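Local atomic coordinates of polysaccharide Lyase Family 6 (Bacteroides cellulosilyticus, PDB entry 6QPS), a protein that cleaves mannuronate-rich alginate as a calcium-binding polysaccharide lyase of family 6, probably by beta-elimination. Residues 202-207 with 212-217; 243-248 with 258-263; 265-270 with 280-285. All blocks are in the same frame, centred on the assembly; numbering follows the deposited sequence.

Contact 1: residues 202-207 with 212-217; sequences GERQPY and AEIIRI. With CA (calcium ion), chain C.
Arg204 and Ala212 supply most of the surface buried here, the arginine lying across the backbone that leads out of the alanine. Its chain runs extended from CG to NE and reaches Ala212 with the flat guanidinium: Ala212 CA sits 3.4 Å above the plane, displaced toward the rim, and Ala212 O lies over a face. Arg204 NH1 comes within 2.9 Å of Glu213 O, which stands at the edge of the group, but the N-H direction is poor, so the approach counts as polar proximity rather than a hydrogen bond. Arg204 NH2 is hydrogen-bonded to Gly178 O, and NH1 also has a hydrogen-bond partner beyond the two segments. Further back, Arg204 CD passes Ile214 CD1 at 3.8 Å, the two side chains sliding by in opposite senses. Both segments belong to the right-handed parallel beta-helix of this lyase family, where the loop after strand 200-201 turns into strand 215-218 of the next face. Ala212 CB is held between two neighbours, Arg204 CZ at 3.6 Å and Tyr207 CB at 3.6 Å. The tyrosine CG, anti to its own backbone N (chi1 -171°), stays 3.9 Å from Ala212 CB, and the ring meets that methyl obliquely. One residue on, Glu213 points away from 202-207 and binds calcium through OE2 at 2.4 Å, together with Asn210, Glu242, Glu244 and two waters.

Contact 2: residues 243-248 with 258-263; sequences NEIISV and NLFYES. With CA (calcium ion), chain C.
Ile245 and Ile246 close on the Phe260 ring from two directions, and this is where the packing is tight. Ile246 CD1 lies in the ring plane at its edge, 3.9 Å from Phe260 CZ, with the two side chains crossing at about a right angle. Ile245 arrives obliquely: its CD1 is 3.8 Å from Phe260 CD2 and 3.5 Å from Ser263 CB, while its CG2 branch lies near CD2 and CE2 of the same ring. The phenylalanine reaches both because its CG is anti to the carbonyl carbon (chi1 -58°), which places the ring beside the two isoleucines. Cutting Phe260 back to an alanine would probably leave the CD1 methyls of Ile245 and Ile246 without their aromatic partner and open a gap between the two walls. Those walls are faces of one parallel beta-helix: the chain turns a corner at Ile245 and Ile246, and strand 259-261 faces them across the interior. Polar groups occupy the margins. Ser263 OG donates to Tyr261 O at 3.1 Å from well above the carbonyl plane, a C=O...donor angle of 114°, and it is also bonded to the backbone N of Cys239. On the calcium side of 243-248, where two waters belong to the metal shell, the contacts are polar, and Glu244 does not touch 258-263. Its OE1 binds the same calcium as Glu213, at 2.3 Å, while OE2 accepts a hydrogen bond from Ser247 OG at 2.7 Å, met 50° out of the carboxylate plane.

Contact 3: residues 265-270 with 280-285; sequences GGLVCR and NTFIGH
The Phe282 ring offers its edge, not a face, to Leu267: the leucine CB lies in the ring plane, 4.0 Å from Phe282 CZ and 4.2 Å from CE2. The Phe282 ring stacks with that of Phe260, from the preceding coil, and Ile293 and Ile307 also touch the Phe282 side chain. The other flat group of the contact, the Asn280 amide, meets the leucine with ND2, 4.3 Å from Leu267 CD1. That distance marks loose van der Waals contact, and the polar atoms of the amide are used on other partners: OD1 accepts from Asn258 ND2, while ND2 donates to Leu255 O. Such asparagines bonded one above another on successive coils form an asparagine ladder, a recurrent feature of parallel beta-helices; here the pair is Asn258 and Asn280, with Asn305 OD1 receiving the backbone N of Asn280 one coil further on. Strands 266-271 and 276-283 lie on different faces of that helix, so Leu267 and Phe282 meet across its interior. The separation of the backbones supports this reading, since even the nearest CA atoms, those of Leu267 and Asn280, are 9.7 Å apart. In Leu267, CG anti to the backbone N (chi1 -170°) sets CD1 beside the Asn280 amide, while CB touches the phenylalanine edge.

In the fold
All three contacts are buried; each joins consecutive parts of the chain, in contacts 2 and 3 across the interior, and strand pairing stacks them coil on coil, 215-218 with 244-249 and that in turn with 266-271. Contacts 2 and 3 are the closer relatives: their centres lie 5 Å apart, they share the wall formed by strands 254-261 and 276-283, and both pack aliphatic side chains against a phenylalanine inside the coil. Contact 1 differs in chemistry, since a buried arginine takes the place of the ring and lies against backbone carbonyls. Contacts 1 and 2 both reach the calcium through acidic residues, whereas the Leu267 side chain of contact 3 remains about 12 Å from the ion.

Contact 1: residues 202-207 with 212-217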
# COMPACT_ATOMS: atom_id res chain seq x y z
N GLY A 202 9.09 1.23 5.72
CA GLY A 202 10.10 2.26 5.85
C GLY A 202 10.73 2.71 4.54
O GLY A 202 10.20 2.50 3.45
N GLU A 203 11.91 3.29 4.68
CA GLU A 203 12.47 4.09 3.62
C GLU A 203 12.67 3.30 2.33
O GLU A 203 13.14 2.15 2.33
CB GLU A 203 13.80 4.68 4.08
CG GLU A 203 14.41 5.62 3.04
CD GLU A 203 15.39 6.62 3.63
OE1 GLU A 203 16.02 6.31 4.66
OE2 GLU A 203 15.54 7.72 3.05
N ARG A 204 12.36 3.96 1.22
CA ARG A 204 12.73 3.50 -0.11
C ARG A 204 13.21 4.72 -0.87
O ARG A 204 12.46 5.69 -1.04
CB ARG A 204 11.55 2.85 -0.84
CG ARG A 204 12.01 2.11 -2.10
CD ARG A 204 10.95 1.26 -2.77
NE ARG A 204 11.60 0.44 -3.78
CZ ARG A 204 11.05 -0.62 -4.37
NH1 ARG A 204 9.80 -0.97 -4.08
NH2 ARG A 204 11.77 -1.32 -5.23
N GLN A 205 14.46 4.69 -1.33
CA GLN A 205 15.02 5.82 -2.04
C GLN A 205 14.53 5.88 -3.49
O GLN A 205 14.09 4.88 -4.06
CB GLN A 205 16.53 5.74 -2.01
CG GLN A 205 17.14 5.93 -0.62
CD GLN A 205 17.37 7.38 -0.26
OE1 GLN A 205 17.44 8.25 -1.13
NE2 GLN A 205 17.48 7.66 1.03
N PRO A 206 14.60 7.06 -4.11
CA PRO A 206 14.17 7.18 -5.51
C PRO A 206 14.85 6.17 -6.43
O PRO A 206 16.08 6.05 -6.44
CB PRO A 206 14.52 8.63 -5.86
CG PRO A 206 14.38 9.36 -4.54
CD PRO A 206 14.95 8.38 -3.53
N TYR A 207 14.04 5.48 -7.23
CA TYR A 207 14.52 4.48 -8.18
C TYR A 207 14.91 5.09 -9.52
O TYR A 207 15.77 4.53 -10.22
CB TYR A 207 13.42 3.41 -8.38
CG TYR A 207 13.80 2.18 -9.18
CD1 TYR A 207 14.93 1.44 -8.86
CD2 TYR A 207 13.02 1.74 -10.25
CE1 TYR A 207 15.29 0.31 -9.61
CE2 TYR A 207 13.37 0.61 -10.99
CZ TYR A 207 14.49 -0.10 -10.67
OH TYR A 207 14.81 -1.22 -11.40
N ALA A 212 8.85 0.62 -8.56
CA ALA A 212 9.39 0.69 -7.21
C ALA A 212 8.27 0.95 -6.20
O ALA A 212 8.49 1.58 -5.16
CB ALA A 212 10.54 1.70 -7.11
N GLU A 213 7.06 0.47 -6.50
CA GLU A 213 5.91 0.62 -5.61
C GLU A 213 6.16 -0.13 -4.30
O GLU A 213 6.93 -1.09 -4.23
CB GLU A 213 4.67 0.03 -6.29
CG GLU A 213 4.28 0.68 -7.63
CD GLU A 213 4.90 0.05 -8.89
OE1 GLU A 213 5.86 -0.76 -8.77
OE2 GLU A 213 4.42 0.39 -10.01
N ILE A 214 5.47 0.30 -3.24
CA ILE A 214 5.47 -0.45 -1.99
C ILE A 214 4.43 -1.57 -2.02
O ILE A 214 4.75 -2.73 -1.77
CB ILE A 214 5.26 0.48 -0.78
CG1 ILE A 214 6.28 1.63 -0.74
CG2 ILE A 214 5.32 -0.30 0.54
CD1 ILE A 214 7.73 1.21 -0.72
N ILE A 215 3.16 -1.23 -2.31
CA ILE A 215 2.10 -2.22 -2.43
C ILE A 215 1.44 -2.07 -3.80
O ILE A 215 1.12 -0.95 -4.23
CB ILE A 215 1.02 -2.05 -1.34
CG1 ILE A 215 1.59 -2.16 0.08
CG2 ILE A 215 -0.14 -3.05 -1.52
CD1 ILE A 215 0.59 -1.91 1.18
N ARG A 216 1.17 -3.20 -4.45
CA ARG A 216 0.37 -3.25 -5.68
C ARG A 216 -0.72 -4.30 -5.48
O ARG A 216 -0.42 -5.45 -5.11
CB ARG A 216 1.21 -3.59 -6.92
CG ARG A 216 0.41 -3.46 -8.23
CD ARG A 216 1.15 -4.16 -9.35
NE ARG A 216 2.32 -3.45 -9.86
CZ ARG A 216 3.44 -4.02 -10.26
NH1 ARG A 216 3.64 -5.32 -10.12
NH2 ARG A 216 4.41 -3.28 -10.77
N ILE A 217 -1.96 -3.91 -5.65
CA ILE A 217 -3.10 -4.80 -5.43
C ILE A 217 -3.67 -5.20 -6.79
O ILE A 217 -4.48 -4.48 -7.38
CB ILE A 217 -4.19 -4.19 -4.54
CG1 ILE A 217 -3.59 -3.52 -3.29
CG2 ILE A 217 -5.21 -5.31 -4.13
CD1 ILE A 217 -4.64 -2.87 -2.38
CA CA C . 4.38 2.61 -10.80
O HOH W 1 3.18 1.70 -12.72
O HOH W 2 4.00 4.84 -11.78

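Contact 2: residues 243-248 with 258-263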
# COMPACT_ATOMS: atom_id res chain seq x y z
N ASN A 243 6.22 7.35 -8.07
CA ASN A 243 5.04 8.17 -7.82
C ASN A 243 3.88 7.40 -7.21
O ASN A 243 2.97 8.04 -6.68
CB ASN A 243 4.62 8.96 -9.07
CG ASN A 243 4.21 8.09 -10.22
OD1 ASN A 243 4.24 6.87 -10.15
ND2 ASN A 243 3.79 8.74 -11.30
N GLU A 244 3.90 6.06 -7.21
CA GLU A 244 2.87 5.28 -6.53
C GLU A 244 3.47 4.63 -5.28
O GLU A 244 4.30 3.71 -5.39
CB GLU A 244 2.30 4.16 -7.41
CG GLU A 244 1.69 4.61 -8.72
CD GLU A 244 1.31 3.42 -9.58
OE1 GLU A 244 2.24 2.66 -9.97
OE2 GLU A 244 0.09 3.23 -9.84
N ILE A 245 3.00 5.05 -4.10
CA ILE A 245 3.27 4.30 -2.87
C ILE A 245 2.45 3.01 -2.87
O ILE A 245 2.98 1.90 -2.73
CB ILE A 245 2.96 5.15 -1.63
CG1 ILE A 245 3.71 6.48 -1.61
CG2 ILE A 245 3.23 4.33 -0.36
CD1 ILE A 245 3.14 7.44 -0.57
N ILE A 246 1.14 3.16 -3.04
CA ILE A 246 0.20 2.06 -3.21
C ILE A 246 -0.42 2.23 -4.59
O ILE A 246 -0.99 3.29 -4.89
CB ILE A 246 -0.89 2.05 -2.14
CG1 ILE A 246 -0.30 2.03 -0.73
CG2 ILE A 246 -1.83 0.87 -2.39
CD1 ILE A 246 -1.38 2.04 0.36
N SER A 247 -0.30 1.19 -5.41
CA SER A 247 -0.93 1.14 -6.74
C SER A 247 -2.09 0.14 -6.67
O SER A 247 -1.89 -1.08 -6.66
CB SER A 247 0.13 0.73 -7.74
OG SER A 247 -0.33 0.70 -9.06
N VAL A 248 -3.31 0.66 -6.56
CA VAL A 248 -4.51 -0.17 -6.51
C VAL A 248 -4.91 -0.50 -7.94
O VAL A 248 -5.16 0.41 -8.74
CB VAL A 248 -5.66 0.54 -5.76
CG1 VAL A 248 -6.86 -0.41 -5.66
CG2 VAL A 248 -5.23 1.03 -4.36
N ASN A 258 -4.42 4.69 7.21
CA ASN A 258 -2.98 4.60 6.98
C ASN A 258 -2.38 6.00 7.11
O ASN A 258 -3.07 7.00 6.91
CB ASN A 258 -2.67 4.01 5.61
CG ASN A 258 -3.25 2.64 5.45
OD1 ASN A 258 -2.77 1.65 6.03
ND2 ASN A 258 -4.34 2.56 4.70
N LEU A 259 -1.09 6.06 7.46
CA LEU A 259 -0.33 7.31 7.58
C LEU A 259 0.77 7.29 6.54
O LEU A 259 1.57 6.35 6.50
CB LEU A 259 0.30 7.46 8.97
CG LEU A 259 1.23 8.66 9.16
CD1 LEU A 259 0.50 9.97 9.07
CD2 LEU A 259 1.94 8.51 10.51
N PHE A 260 0.82 8.35 5.70
CA PHE A 260 1.83 8.51 4.64
C PHE A 260 2.70 9.70 5.01
O PHE A 260 2.27 10.85 4.91
CB PHE A 260 1.16 8.70 3.29
CG PHE A 260 0.24 7.56 2.90
CD1 PHE A 260 -1.10 7.56 3.29
CD2 PHE A 260 0.72 6.45 2.21
CE1 PHE A 260 -1.94 6.50 2.95
CE2 PHE A 260 -0.13 5.41 1.88
CZ PHE A 260 -1.45 5.43 2.26
N TYR A 261 3.92 9.42 5.48
CA TYR A 261 4.79 10.43 6.10
C TYR A 261 6.04 10.62 5.27
O TYR A 261 6.83 9.68 5.09
CB TYR A 261 5.17 9.97 7.51
CG TYR A 261 6.08 10.88 8.32
CD1 TYR A 261 7.47 10.80 8.20
CD2 TYR A 261 5.56 11.80 9.22
CE1 TYR A 261 8.30 11.60 8.96
CE2 TYR A 261 6.38 12.61 9.98
CZ TYR A 261 7.75 12.53 9.83
OH TYR A 261 8.61 13.31 10.58
N GLU A 262 6.25 11.85 4.79
CA GLU A 262 7.44 12.22 4.02
C GLU A 262 7.71 11.25 2.86
O GLU A 262 8.86 10.93 2.57
CB GLU A 262 8.67 12.34 4.92
CG GLU A 262 8.61 13.53 5.88
CD GLU A 262 9.90 13.77 6.65
OE1 GLU A 262 10.84 12.94 6.60
OE2 GLU A 262 9.97 14.82 7.32
N SER A 263 6.64 10.81 2.19
CA SER A 263 6.74 9.76 1.17
C SER A 263 6.48 10.37 -0.20
O SER A 263 5.37 10.88 -0.45
CB SER A 263 5.75 8.63 1.47
OG SER A 263 6.16 7.88 2.62
CA CA C . 4.38 2.61 -10.80
O HOH W 1 3.18 1.70 -12.72
O HOH W 2 4.00 4.84 -11.78

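Contact 3: residues 265-270 with 280-285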
# COMPACT_ATOMS: atom_id res chain seq x y z
N GLY A 265 5.32 9.94 -3.13
CA GLY A 265 4.35 9.32 -4.02
C GLY A 265 2.97 9.47 -3.43
O GLY A 265 2.78 10.21 -2.46
N GLY A 266 1.99 8.79 -4.03
CA GLY A 266 0.60 8.90 -3.63
C GLY A 266 -0.08 7.56 -3.45
O GLY A 266 0.49 6.49 -3.69
N LEU A 267 -1.33 7.66 -2.98
CA LEU A 267 -2.28 6.55 -2.96
C LEU A 267 -3.07 6.61 -4.27
O LEU A 267 -3.85 7.54 -4.49
CB LEU A 267 -3.18 6.67 -1.74
CG LEU A 267 -4.08 5.47 -1.43
CD1 LEU A 267 -4.76 5.66 -0.05
CD2 LEU A 267 -5.15 5.19 -2.52
N VAL A 268 -2.83 5.65 -5.16
CA VAL A 268 -3.33 5.75 -6.53
C VAL A 268 -4.35 4.67 -6.84
O VAL A 268 -4.04 3.47 -6.78
CB VAL A 268 -2.18 5.70 -7.54
CG1 VAL A 268 -2.67 5.87 -8.98
CG2 VAL A 268 -1.12 6.77 -7.19
N CYS A 269 -5.57 5.10 -7.21
CA CYS A 269 -6.62 4.21 -7.71
C CYS A 269 -6.35 4.08 -9.21
O CYS A 269 -6.96 4.77 -10.04
CB CYS A 269 -8.00 4.82 -7.45
SG CYS A 269 -8.49 4.74 -5.70
N ARG A 270 -5.38 3.21 -9.55
CA ARG A 270 -4.83 3.18 -10.91
C ARG A 270 -5.71 2.40 -11.88
O ARG A 270 -5.98 2.88 -13.00
CB ARG A 270 -3.40 2.63 -10.89
CG ARG A 270 -2.77 2.53 -12.28
CD ARG A 270 -2.66 3.90 -12.99
NE ARG A 270 -2.19 3.74 -14.36
CZ ARG A 270 -2.98 3.56 -15.41
NH1 ARG A 270 -4.30 3.58 -15.26
NH2 ARG A 270 -2.46 3.39 -16.62
N ASN A 280 -7.54 8.13 5.89
CA ASN A 280 -6.08 8.13 5.77
C ASN A 280 -5.54 9.53 6.04
O ASN A 280 -6.26 10.52 5.93
CB ASN A 280 -5.67 7.66 4.38
CG ASN A 280 -6.15 6.24 4.09
OD1 ASN A 280 -5.55 5.26 4.53
ND2 ASN A 280 -7.27 6.12 3.40
N THR A 281 -4.24 9.61 6.36
CA THR A 281 -3.57 10.85 6.72
C THR A 281 -2.24 10.93 5.98
O THR A 281 -1.48 9.96 5.96
CB THR A 281 -3.35 10.90 8.24
OG1 THR A 281 -4.58 10.66 8.93
CG2 THR A 281 -2.80 12.27 8.68
N PHE A 282 -1.98 12.10 5.40
CA PHE A 282 -0.76 12.35 4.63
C PHE A 282 -0.06 13.56 5.22
O PHE A 282 -0.64 14.65 5.29
CB PHE A 282 -1.04 12.59 3.14
CG PHE A 282 -1.81 11.48 2.43
CD1 PHE A 282 -3.16 11.28 2.67
CD2 PHE A 282 -1.18 10.73 1.44
CE1 PHE A 282 -3.86 10.30 1.97
CE2 PHE A 282 -1.87 9.75 0.75
CZ PHE A 282 -3.21 9.53 1.02
N ILE A 283 1.19 13.38 5.66
CA ILE A 283 2.01 14.45 6.25
C ILE A 283 3.24 14.61 5.36
O ILE A 283 4.21 13.86 5.50
CB ILE A 283 2.40 14.12 7.70
CG1 ILE A 283 1.15 13.86 8.56
CG2 ILE A 283 3.30 15.22 8.30
CD1 ILE A 283 0.26 15.05 8.83
N GLY A 284 3.22 15.56 4.43
CA GLY A 284 4.26 15.60 3.42
C GLY A 284 5.48 16.43 3.77
O GLY A 284 6.54 16.26 3.16
N HIS A 285 5.36 17.36 4.72
CA HIS A 285 6.46 18.28 5.07
C HIS A 285 6.99 19.03 3.85
O HIS A 285 8.16 19.46 3.82
CB HIS A 285 7.60 17.58 5.84
CG HIS A 285 7.28 17.34 7.28
ND1 HIS A 285 7.90 16.36 8.03
CD2 HIS A 285 6.42 17.97 8.12
CE1 HIS A 285 7.40 16.37 9.25
NE2 HIS A 285 6.53 17.36 9.35